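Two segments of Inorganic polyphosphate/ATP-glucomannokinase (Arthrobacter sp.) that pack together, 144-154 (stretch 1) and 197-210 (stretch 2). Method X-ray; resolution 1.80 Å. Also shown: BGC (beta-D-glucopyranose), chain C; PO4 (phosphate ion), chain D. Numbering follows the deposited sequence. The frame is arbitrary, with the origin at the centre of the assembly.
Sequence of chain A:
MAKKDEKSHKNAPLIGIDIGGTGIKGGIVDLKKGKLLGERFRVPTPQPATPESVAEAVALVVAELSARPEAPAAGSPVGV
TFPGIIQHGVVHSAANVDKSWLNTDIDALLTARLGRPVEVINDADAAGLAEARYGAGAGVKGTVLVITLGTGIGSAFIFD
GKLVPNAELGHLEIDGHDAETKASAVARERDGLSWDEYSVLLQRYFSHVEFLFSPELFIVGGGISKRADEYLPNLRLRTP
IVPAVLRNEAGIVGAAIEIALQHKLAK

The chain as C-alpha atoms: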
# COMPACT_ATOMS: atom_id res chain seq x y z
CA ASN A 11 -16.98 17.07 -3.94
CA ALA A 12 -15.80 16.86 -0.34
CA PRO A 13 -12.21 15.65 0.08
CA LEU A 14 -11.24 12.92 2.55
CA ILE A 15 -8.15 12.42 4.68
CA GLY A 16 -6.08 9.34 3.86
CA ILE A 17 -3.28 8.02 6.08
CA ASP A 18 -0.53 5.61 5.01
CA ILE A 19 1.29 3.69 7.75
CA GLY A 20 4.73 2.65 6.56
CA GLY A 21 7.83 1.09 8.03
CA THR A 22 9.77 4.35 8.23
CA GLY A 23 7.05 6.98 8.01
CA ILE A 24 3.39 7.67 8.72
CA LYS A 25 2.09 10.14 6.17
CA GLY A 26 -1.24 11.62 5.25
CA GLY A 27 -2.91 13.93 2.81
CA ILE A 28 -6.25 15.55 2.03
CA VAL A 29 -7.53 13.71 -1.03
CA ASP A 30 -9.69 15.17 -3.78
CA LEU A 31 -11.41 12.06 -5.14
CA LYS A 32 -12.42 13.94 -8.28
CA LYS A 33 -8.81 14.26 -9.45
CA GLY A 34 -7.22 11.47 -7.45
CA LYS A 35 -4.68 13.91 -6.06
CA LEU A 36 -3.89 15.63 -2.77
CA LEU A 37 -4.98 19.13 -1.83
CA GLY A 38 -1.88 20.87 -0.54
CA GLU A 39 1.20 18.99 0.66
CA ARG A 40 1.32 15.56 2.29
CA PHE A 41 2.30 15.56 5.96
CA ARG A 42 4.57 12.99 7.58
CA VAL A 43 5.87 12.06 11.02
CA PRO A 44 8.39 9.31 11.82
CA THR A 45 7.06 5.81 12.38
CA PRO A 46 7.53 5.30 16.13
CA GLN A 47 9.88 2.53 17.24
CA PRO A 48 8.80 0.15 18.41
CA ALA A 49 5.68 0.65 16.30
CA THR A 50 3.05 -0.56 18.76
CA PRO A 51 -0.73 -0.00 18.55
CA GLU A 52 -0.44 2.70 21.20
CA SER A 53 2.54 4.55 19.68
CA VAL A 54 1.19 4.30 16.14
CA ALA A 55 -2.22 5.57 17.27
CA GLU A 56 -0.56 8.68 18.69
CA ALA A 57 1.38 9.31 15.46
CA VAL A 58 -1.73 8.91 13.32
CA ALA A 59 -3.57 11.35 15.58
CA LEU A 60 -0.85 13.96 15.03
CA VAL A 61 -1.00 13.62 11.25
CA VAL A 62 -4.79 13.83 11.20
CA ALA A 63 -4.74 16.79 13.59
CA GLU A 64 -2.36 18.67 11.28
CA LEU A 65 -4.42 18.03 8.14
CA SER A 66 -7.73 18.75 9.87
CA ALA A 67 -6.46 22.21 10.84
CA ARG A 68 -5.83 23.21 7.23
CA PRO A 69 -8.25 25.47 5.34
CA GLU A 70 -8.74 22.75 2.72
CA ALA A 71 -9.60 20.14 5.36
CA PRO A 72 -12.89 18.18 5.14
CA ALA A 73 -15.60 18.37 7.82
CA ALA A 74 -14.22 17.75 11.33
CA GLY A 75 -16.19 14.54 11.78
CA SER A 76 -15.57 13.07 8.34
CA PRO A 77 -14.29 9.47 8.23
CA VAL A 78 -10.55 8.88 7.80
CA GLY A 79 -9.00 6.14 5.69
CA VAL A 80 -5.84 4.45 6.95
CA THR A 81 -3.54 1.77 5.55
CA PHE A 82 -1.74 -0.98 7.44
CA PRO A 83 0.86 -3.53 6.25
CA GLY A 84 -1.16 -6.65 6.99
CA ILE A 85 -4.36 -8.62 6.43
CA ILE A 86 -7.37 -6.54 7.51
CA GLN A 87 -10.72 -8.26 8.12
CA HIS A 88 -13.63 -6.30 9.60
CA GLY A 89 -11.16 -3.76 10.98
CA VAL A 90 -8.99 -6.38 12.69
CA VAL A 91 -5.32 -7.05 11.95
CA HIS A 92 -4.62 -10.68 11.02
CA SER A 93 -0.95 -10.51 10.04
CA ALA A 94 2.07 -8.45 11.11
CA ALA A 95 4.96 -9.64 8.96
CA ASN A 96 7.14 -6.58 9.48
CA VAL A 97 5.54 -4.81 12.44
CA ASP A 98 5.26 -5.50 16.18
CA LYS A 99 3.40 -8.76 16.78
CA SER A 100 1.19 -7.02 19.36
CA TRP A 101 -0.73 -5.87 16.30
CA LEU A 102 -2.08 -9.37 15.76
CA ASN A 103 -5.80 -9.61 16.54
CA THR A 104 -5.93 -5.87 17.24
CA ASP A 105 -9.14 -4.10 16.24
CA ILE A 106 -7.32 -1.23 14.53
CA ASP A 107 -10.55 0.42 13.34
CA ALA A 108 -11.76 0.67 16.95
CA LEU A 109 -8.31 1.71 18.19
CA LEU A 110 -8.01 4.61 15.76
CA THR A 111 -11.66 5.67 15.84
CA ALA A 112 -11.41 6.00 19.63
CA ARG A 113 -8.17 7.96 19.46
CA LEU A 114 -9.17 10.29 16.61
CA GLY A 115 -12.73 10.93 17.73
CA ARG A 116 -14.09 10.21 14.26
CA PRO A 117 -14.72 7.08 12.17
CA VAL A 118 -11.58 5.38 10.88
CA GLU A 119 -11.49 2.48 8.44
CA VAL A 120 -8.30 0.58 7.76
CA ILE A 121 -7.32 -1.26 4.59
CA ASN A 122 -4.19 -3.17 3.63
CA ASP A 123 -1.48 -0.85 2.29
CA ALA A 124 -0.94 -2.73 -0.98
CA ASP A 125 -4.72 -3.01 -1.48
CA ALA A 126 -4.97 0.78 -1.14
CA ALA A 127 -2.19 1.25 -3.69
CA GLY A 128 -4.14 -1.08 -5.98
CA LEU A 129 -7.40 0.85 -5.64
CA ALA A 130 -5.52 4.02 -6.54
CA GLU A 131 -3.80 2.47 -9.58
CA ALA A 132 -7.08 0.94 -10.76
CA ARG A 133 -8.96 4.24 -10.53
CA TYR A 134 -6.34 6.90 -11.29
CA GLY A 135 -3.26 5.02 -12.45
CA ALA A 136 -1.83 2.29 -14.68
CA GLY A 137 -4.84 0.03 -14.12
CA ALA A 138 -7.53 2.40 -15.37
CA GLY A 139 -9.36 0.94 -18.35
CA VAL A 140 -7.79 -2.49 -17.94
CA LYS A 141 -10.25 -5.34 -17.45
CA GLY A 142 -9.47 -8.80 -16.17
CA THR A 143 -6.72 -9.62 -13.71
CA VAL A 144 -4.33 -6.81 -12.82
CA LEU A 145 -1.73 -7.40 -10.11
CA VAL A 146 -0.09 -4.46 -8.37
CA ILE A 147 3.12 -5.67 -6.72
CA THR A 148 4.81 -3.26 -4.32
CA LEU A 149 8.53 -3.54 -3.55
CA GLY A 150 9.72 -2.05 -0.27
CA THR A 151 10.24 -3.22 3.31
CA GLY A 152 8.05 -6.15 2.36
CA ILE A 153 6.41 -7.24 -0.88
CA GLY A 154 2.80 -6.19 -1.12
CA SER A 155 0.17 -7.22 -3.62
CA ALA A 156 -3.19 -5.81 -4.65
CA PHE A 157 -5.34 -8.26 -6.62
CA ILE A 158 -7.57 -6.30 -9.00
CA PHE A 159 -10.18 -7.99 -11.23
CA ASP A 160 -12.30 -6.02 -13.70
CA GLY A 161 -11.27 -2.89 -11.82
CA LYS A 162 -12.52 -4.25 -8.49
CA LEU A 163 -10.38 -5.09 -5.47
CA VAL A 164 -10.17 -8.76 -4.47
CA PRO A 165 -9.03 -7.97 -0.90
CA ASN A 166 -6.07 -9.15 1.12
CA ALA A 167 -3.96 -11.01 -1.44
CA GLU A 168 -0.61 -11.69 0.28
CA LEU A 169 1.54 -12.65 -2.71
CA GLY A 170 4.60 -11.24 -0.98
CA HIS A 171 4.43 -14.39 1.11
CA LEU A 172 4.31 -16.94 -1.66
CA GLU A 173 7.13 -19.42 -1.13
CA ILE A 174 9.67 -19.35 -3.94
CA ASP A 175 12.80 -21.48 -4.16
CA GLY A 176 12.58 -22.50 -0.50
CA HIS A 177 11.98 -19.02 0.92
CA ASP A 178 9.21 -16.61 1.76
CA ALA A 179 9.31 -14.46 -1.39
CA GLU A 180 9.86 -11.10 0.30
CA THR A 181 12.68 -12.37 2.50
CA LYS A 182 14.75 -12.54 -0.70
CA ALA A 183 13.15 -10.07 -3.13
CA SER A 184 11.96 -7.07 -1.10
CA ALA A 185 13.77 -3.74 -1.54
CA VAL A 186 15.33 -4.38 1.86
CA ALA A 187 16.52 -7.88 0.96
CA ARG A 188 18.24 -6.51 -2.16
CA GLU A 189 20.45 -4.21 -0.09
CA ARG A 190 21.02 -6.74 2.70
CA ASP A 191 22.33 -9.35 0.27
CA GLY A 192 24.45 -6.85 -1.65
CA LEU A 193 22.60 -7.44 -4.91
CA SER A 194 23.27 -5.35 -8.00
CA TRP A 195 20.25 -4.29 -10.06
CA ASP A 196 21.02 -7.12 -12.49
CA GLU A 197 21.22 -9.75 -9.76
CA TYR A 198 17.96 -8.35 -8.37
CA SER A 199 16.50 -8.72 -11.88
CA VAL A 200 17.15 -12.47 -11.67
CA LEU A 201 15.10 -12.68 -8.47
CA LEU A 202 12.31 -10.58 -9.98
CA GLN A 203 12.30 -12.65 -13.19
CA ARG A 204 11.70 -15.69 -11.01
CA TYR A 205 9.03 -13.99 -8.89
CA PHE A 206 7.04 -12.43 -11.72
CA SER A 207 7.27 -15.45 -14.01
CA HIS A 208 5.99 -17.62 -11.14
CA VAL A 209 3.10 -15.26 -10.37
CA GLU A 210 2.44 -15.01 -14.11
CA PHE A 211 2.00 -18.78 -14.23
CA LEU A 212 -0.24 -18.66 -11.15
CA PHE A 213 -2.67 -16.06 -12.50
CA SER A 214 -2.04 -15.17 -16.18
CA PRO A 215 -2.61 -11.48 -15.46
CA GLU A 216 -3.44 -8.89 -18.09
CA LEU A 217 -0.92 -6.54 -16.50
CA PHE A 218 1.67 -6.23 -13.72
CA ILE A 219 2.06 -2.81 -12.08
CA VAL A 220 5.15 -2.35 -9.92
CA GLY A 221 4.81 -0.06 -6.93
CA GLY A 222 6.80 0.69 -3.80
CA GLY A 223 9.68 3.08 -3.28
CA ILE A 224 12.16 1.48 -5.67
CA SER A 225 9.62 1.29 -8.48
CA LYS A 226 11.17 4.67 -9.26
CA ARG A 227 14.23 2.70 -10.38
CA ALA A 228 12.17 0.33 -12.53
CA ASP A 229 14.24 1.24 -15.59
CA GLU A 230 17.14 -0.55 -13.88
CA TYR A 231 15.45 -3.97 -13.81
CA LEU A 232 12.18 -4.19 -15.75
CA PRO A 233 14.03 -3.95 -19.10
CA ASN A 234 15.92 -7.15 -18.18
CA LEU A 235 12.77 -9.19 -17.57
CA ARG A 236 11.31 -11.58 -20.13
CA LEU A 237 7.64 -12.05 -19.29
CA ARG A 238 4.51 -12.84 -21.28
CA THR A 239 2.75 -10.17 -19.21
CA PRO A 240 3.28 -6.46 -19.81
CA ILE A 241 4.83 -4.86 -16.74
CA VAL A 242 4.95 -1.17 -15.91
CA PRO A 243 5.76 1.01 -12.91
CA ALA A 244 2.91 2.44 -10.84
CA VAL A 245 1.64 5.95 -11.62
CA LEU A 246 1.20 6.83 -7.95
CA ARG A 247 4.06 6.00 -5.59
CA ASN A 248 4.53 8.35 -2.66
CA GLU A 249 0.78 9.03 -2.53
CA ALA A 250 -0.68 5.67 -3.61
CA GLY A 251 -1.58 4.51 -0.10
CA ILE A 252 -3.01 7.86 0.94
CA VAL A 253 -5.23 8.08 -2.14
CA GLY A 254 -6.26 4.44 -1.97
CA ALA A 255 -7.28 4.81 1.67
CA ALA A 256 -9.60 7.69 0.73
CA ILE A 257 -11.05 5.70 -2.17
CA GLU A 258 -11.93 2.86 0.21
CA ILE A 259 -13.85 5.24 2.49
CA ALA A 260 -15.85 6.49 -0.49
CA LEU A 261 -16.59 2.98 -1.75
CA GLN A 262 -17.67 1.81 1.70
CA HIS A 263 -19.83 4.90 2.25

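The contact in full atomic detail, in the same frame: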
# COMPACT_ATOMS: atom_id res chain seq x y z
N VAL A 144 -5.42 -7.78 -12.87
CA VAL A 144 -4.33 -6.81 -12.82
C VAL A 144 -3.69 -6.94 -11.44
O VAL A 144 -4.36 -6.80 -10.42
CB VAL A 144 -4.85 -5.36 -13.00
CG1 VAL A 144 -3.73 -4.36 -12.78
CG2 VAL A 144 -5.43 -5.20 -14.41
N LEU A 145 -2.40 -7.23 -11.40
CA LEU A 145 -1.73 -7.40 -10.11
C LEU A 145 -0.74 -6.29 -9.84
O LEU A 145 0.21 -6.09 -10.60
CB LEU A 145 -1.04 -8.77 -10.05
CG LEU A 145 -1.95 -9.97 -10.32
CD1 LEU A 145 -1.13 -11.26 -10.29
CD2 LEU A 145 -3.06 -10.01 -9.28
N VAL A 146 -0.97 -5.55 -8.76
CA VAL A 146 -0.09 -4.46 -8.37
C VAL A 146 0.84 -5.02 -7.30
O VAL A 146 0.41 -5.38 -6.20
CB VAL A 146 -0.90 -3.28 -7.79
CG1 VAL A 146 0.03 -2.09 -7.53
CG2 VAL A 146 -2.00 -2.89 -8.77
N ILE A 147 2.12 -5.13 -7.63
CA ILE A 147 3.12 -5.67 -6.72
C ILE A 147 3.98 -4.53 -6.21
O ILE A 147 4.61 -3.83 -7.00
CB ILE A 147 4.03 -6.69 -7.44
CG1 ILE A 147 3.19 -7.82 -8.04
CG2 ILE A 147 5.08 -7.23 -6.48
CD1 ILE A 147 2.40 -8.65 -7.02
N THR A 148 4.01 -4.33 -4.89
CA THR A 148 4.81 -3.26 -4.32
C THR A 148 6.11 -3.80 -3.72
O THR A 148 6.12 -4.81 -3.01
CB THR A 148 4.03 -2.48 -3.23
OG1 THR A 148 3.74 -3.34 -2.12
CG2 THR A 148 2.72 -1.96 -3.81
N LEU A 149 7.22 -3.13 -4.04
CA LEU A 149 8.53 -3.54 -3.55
C LEU A 149 9.07 -2.53 -2.54
O LEU A 149 9.35 -1.39 -2.89
CB LEU A 149 9.50 -3.67 -4.73
CG LEU A 149 9.04 -4.60 -5.86
CD1 LEU A 149 10.00 -4.50 -7.03
CD2 LEU A 149 8.97 -6.04 -5.35
N GLY A 150 9.22 -2.95 -1.29
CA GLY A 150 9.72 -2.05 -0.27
C GLY A 150 10.23 -2.86 0.90
O GLY A 150 10.98 -3.81 0.71
N THR A 151 9.82 -2.49 2.12
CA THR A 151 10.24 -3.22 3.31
C THR A 151 9.79 -4.67 3.12
O THR A 151 10.53 -5.61 3.38
CB THR A 151 9.58 -2.63 4.57
OG1 THR A 151 10.06 -1.29 4.76
CG2 THR A 151 9.93 -3.46 5.80
N GLY A 152 8.56 -4.83 2.64
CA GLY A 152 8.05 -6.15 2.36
C GLY A 152 7.57 -6.13 0.92
O GLY A 152 7.78 -5.15 0.21
N ILE A 153 6.95 -7.22 0.47
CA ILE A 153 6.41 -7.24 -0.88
C ILE A 153 4.90 -7.26 -0.70
O ILE A 153 4.36 -8.16 -0.06
CB ILE A 153 6.87 -8.49 -1.67
CG1 ILE A 153 8.37 -8.38 -1.98
CG2 ILE A 153 6.06 -8.60 -2.98
CD1 ILE A 153 8.92 -9.52 -2.81
N GLY A 154 4.24 -6.25 -1.24
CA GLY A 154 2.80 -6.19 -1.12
C GLY A 154 2.16 -6.55 -2.44
O GLY A 154 2.82 -6.53 -3.49
N GLU A 197 21.42 -8.55 -10.57
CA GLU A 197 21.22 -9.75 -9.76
C GLU A 197 19.79 -9.72 -9.21
O GLU A 197 19.14 -10.76 -9.10
CB GLU A 197 22.23 -9.79 -8.62
CG GLU A 197 23.68 -9.91 -9.11
CD GLU A 197 24.69 -9.93 -7.98
OE1 GLU A 197 24.62 -9.03 -7.11
OE2 GLU A 197 25.55 -10.83 -7.96
N TYR A 198 19.31 -8.52 -8.89
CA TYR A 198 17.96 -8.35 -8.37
C TYR A 198 16.97 -8.71 -9.48
O TYR A 198 15.90 -9.26 -9.22
CB TYR A 198 17.74 -6.90 -7.93
CG TYR A 198 16.44 -6.64 -7.20
CD1 TYR A 198 16.05 -7.44 -6.12
CD2 TYR A 198 15.61 -5.58 -7.56
CE1 TYR A 198 14.87 -7.19 -5.42
CE2 TYR A 198 14.43 -5.31 -6.86
CZ TYR A 198 14.06 -6.12 -5.79
OH TYR A 198 12.90 -5.86 -5.11
N SER A 199 17.35 -8.41 -10.73
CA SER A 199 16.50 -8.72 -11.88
C SER A 199 16.28 -10.22 -12.00
O SER A 199 15.22 -10.66 -12.45
CB SER A 199 17.13 -8.19 -13.17
OG SER A 199 17.12 -6.78 -13.19
N VAL A 200 17.27 -11.02 -11.61
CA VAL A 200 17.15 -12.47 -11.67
C VAL A 200 16.05 -12.90 -10.70
O VAL A 200 15.18 -13.71 -11.04
CB VAL A 200 18.47 -13.17 -11.27
CG1 VAL A 200 18.25 -14.67 -11.12
CG2 VAL A 200 19.54 -12.90 -12.33
N LEU A 201 16.10 -12.36 -9.48
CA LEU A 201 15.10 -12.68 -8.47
C LEU A 201 13.70 -12.25 -8.91
O LEU A 201 12.73 -12.97 -8.70
CB LEU A 201 15.45 -11.98 -7.15
CG LEU A 201 16.54 -12.63 -6.31
CD1 LEU A 201 16.94 -11.70 -5.17
CD2 LEU A 201 16.03 -13.95 -5.75
N LEU A 202 13.60 -11.07 -9.53
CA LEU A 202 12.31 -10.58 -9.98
C LEU A 202 11.79 -11.39 -11.16
O LEU A 202 10.59 -11.60 -11.29
CB LEU A 202 12.39 -9.10 -10.34
CG LEU A 202 12.73 -8.16 -9.18
CD1 LEU A 202 12.68 -6.72 -9.67
CD2 LEU A 202 11.76 -8.36 -8.03
N GLN A 203 12.70 -11.84 -12.03
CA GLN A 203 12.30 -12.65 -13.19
C GLN A 203 11.62 -13.90 -12.65
O GLN A 203 10.58 -14.33 -13.15
CB GLN A 203 13.52 -13.04 -14.02
CG GLN A 203 13.26 -14.06 -15.13
CD GLN A 203 12.29 -13.56 -16.19
OE1 GLN A 203 12.29 -12.38 -16.53
NE2 GLN A 203 11.48 -14.47 -16.73
N ARG A 204 12.23 -14.49 -11.63
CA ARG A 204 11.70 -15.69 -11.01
C ARG A 204 10.35 -15.42 -10.36
O ARG A 204 9.39 -16.18 -10.56
CB ARG A 204 12.66 -16.23 -9.94
CG ARG A 204 12.21 -17.52 -9.28
CD ARG A 204 12.11 -18.64 -10.31
NE ARG A 204 10.75 -19.17 -10.45
CZ ARG A 204 10.20 -20.06 -9.62
NH1 ARG A 204 10.89 -20.53 -8.59
NH2 ARG A 204 8.96 -20.48 -9.83
N TYR A 205 10.27 -14.34 -9.58
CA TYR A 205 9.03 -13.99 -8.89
C TYR A 205 7.88 -13.70 -9.86
O TYR A 205 6.81 -14.31 -9.76
CB TYR A 205 9.24 -12.77 -7.99
CG TYR A 205 8.00 -12.39 -7.20
CD1 TYR A 205 7.66 -13.06 -6.03
CD2 TYR A 205 7.14 -11.39 -7.66
CE1 TYR A 205 6.49 -12.75 -5.33
CE2 TYR A 205 5.97 -11.07 -6.97
CZ TYR A 205 5.65 -11.76 -5.80
OH TYR A 205 4.48 -11.46 -5.13
N PHE A 206 8.09 -12.77 -10.78
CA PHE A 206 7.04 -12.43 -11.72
C PHE A 206 6.65 -13.55 -12.67
O PHE A 206 5.47 -13.69 -13.01
CB PHE A 206 7.40 -11.16 -12.50
CG PHE A 206 7.29 -9.90 -11.69
CD1 PHE A 206 8.42 -9.33 -11.11
CD2 PHE A 206 6.05 -9.32 -11.46
CE1 PHE A 206 8.31 -8.19 -10.31
CE2 PHE A 206 5.93 -8.17 -10.67
CZ PHE A 206 7.06 -7.61 -10.10
N SER A 207 7.61 -14.35 -13.11
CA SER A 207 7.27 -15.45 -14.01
C SER A 207 6.45 -16.49 -13.24
O SER A 207 5.56 -17.13 -13.79
CB SER A 207 8.53 -16.09 -14.62
OG SER A 207 9.34 -16.69 -13.63
N HIS A 208 6.75 -16.66 -11.95
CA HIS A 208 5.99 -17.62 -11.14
C HIS A 208 4.56 -17.12 -10.96
O HIS A 208 3.61 -17.86 -11.16
CB HIS A 208 6.64 -17.81 -9.77
CG HIS A 208 5.89 -18.76 -8.89
ND1 HIS A 208 5.41 -18.41 -7.65
CD2 HIS A 208 5.54 -20.06 -9.08
CE1 HIS A 208 4.79 -19.45 -7.11
NE2 HIS A 208 4.85 -20.46 -7.95
N VAL A 209 4.42 -15.85 -10.58
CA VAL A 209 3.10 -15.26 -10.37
C VAL A 209 2.31 -15.23 -11.69
O VAL A 209 1.09 -15.38 -11.71
CB VAL A 209 3.22 -13.84 -9.78
CG1 VAL A 209 1.85 -13.19 -9.66
CG2 VAL A 209 3.89 -13.91 -8.41
N GLU A 210 3.04 -15.04 -12.78
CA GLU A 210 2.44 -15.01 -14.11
C GLU A 210 1.82 -16.37 -14.40
O GLU A 210 0.73 -16.47 -14.97
CB GLU A 210 3.54 -14.67 -15.13
CG GLU A 210 3.18 -14.86 -16.58
CD GLU A 210 4.26 -14.30 -17.48
OE1 GLU A 210 4.26 -13.07 -17.70
OE2 GLU A 210 5.11 -15.08 -17.95
C2 BGC C . 2.74 -7.72 4.40
C3 BGC C . 1.65 -7.13 3.50
C4 BGC C . 2.07 -5.73 3.02
C5 BGC C . 3.45 -5.79 2.37
C6 BGC C . 3.99 -4.44 1.94
C1 BGC C . 4.08 -7.70 3.65
O1 BGC C . 5.10 -8.19 4.46
O2 BGC C . 2.41 -9.05 4.76
O3 BGC C . 0.42 -7.06 4.20
O4 BGC C . 1.12 -5.23 2.08
O5 BGC C . 4.41 -6.35 3.29
O6 BGC C . 3.97 -3.50 3.01
P PO4 D . 7.23 0.61 3.43
O1 PO4 D . 5.65 0.44 3.53
O2 PO4 D . 7.91 -0.18 2.35
O3 PO4 D . 7.34 2.13 3.15
O4 PO4 D . 7.69 0.28 4.84

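A β-strand, 144-149, lies against the helix 197-210, and the two run in nearly opposite directions, their axes making an angle of 154° and approaching to 11.7 Å. No hydrogen bond crosses between the stretches, so the contact rests on apolar packing. Alternation along the strand decides which residues take part: the CA-to-CB bonds of Leu 145, Ile 147 and Leu 149 point toward the helix, whereas that of Val 146 points away. Because the directions oppose, Leu 145 meets the late helix residue Val 209, Ile 147 meets Tyr 205 and Phe 206, and Leu 149 reaches back to Leu 202 and Tyr 198.

Every helix side chain in the contact has chi1 t or m, since p would press a side chain against the backbone of its own helix. Leu 145 adopts the m,t rotamer, a favourable one for leucine, and its CD1 lies 3.6 Å from CG1 of Val 209. Valine, branched at CB and in its preferred t rotamer, offers a methyl close to the helix backbone. Ile 147, with both chi angles m, lies against both rings: its CG2 is 4.0 Å from CE2 of Tyr 205 and 4.1 Å from CZ of Phe 206, and its CG1 is 3.8 Å from CE2 of Phe 206. The rings arrive by different routes. Tyr 205 points toward the strand from its CB and has chi1 t, as does Tyr 198; Phe 206 leaves the helix sideways, and with chi1 at -74° its ring end comes nearer. Leu 202 behaves similarly: it starts sideways, but its m,t conformation carries CD2 to 4.4 Å from CD1 of Leu 149, itself m,t.

Tyrosine suits this largely apolar surface because its ring packs while its hydroxyl can be satisfied at the far end. The OH of Tyr 198 lies 3.7 Å from CD1 of Leu 149, and the OH of Tyr 205 lies 3.9 Å from CG2 of Ile 153; both hydroxyls hydrogen-bond elsewhere in the structure.

Ile 153, in the m,t rotamer, joins the layer because the chain turns back after Leu 149. Backbone hydrogen bonds pair the two strands, Thr 148 N to Gly 154 O at 2.9 Å and Gly 154 N to Thr 148 O at 3.0 Å, and Gly 150 N to Gly 152 O at 3.0 Å closes the turn. Glycine leaves room for the ligands: an ideal CB would fall 2.5 Å from phosphate O2 at Gly 150 and 2.5 Å from glucose O5 at Gly 152. Between them, Thr 151 binds the phosphate, with N 3.0 Å from O2 and OG1 2.8 Å from O4.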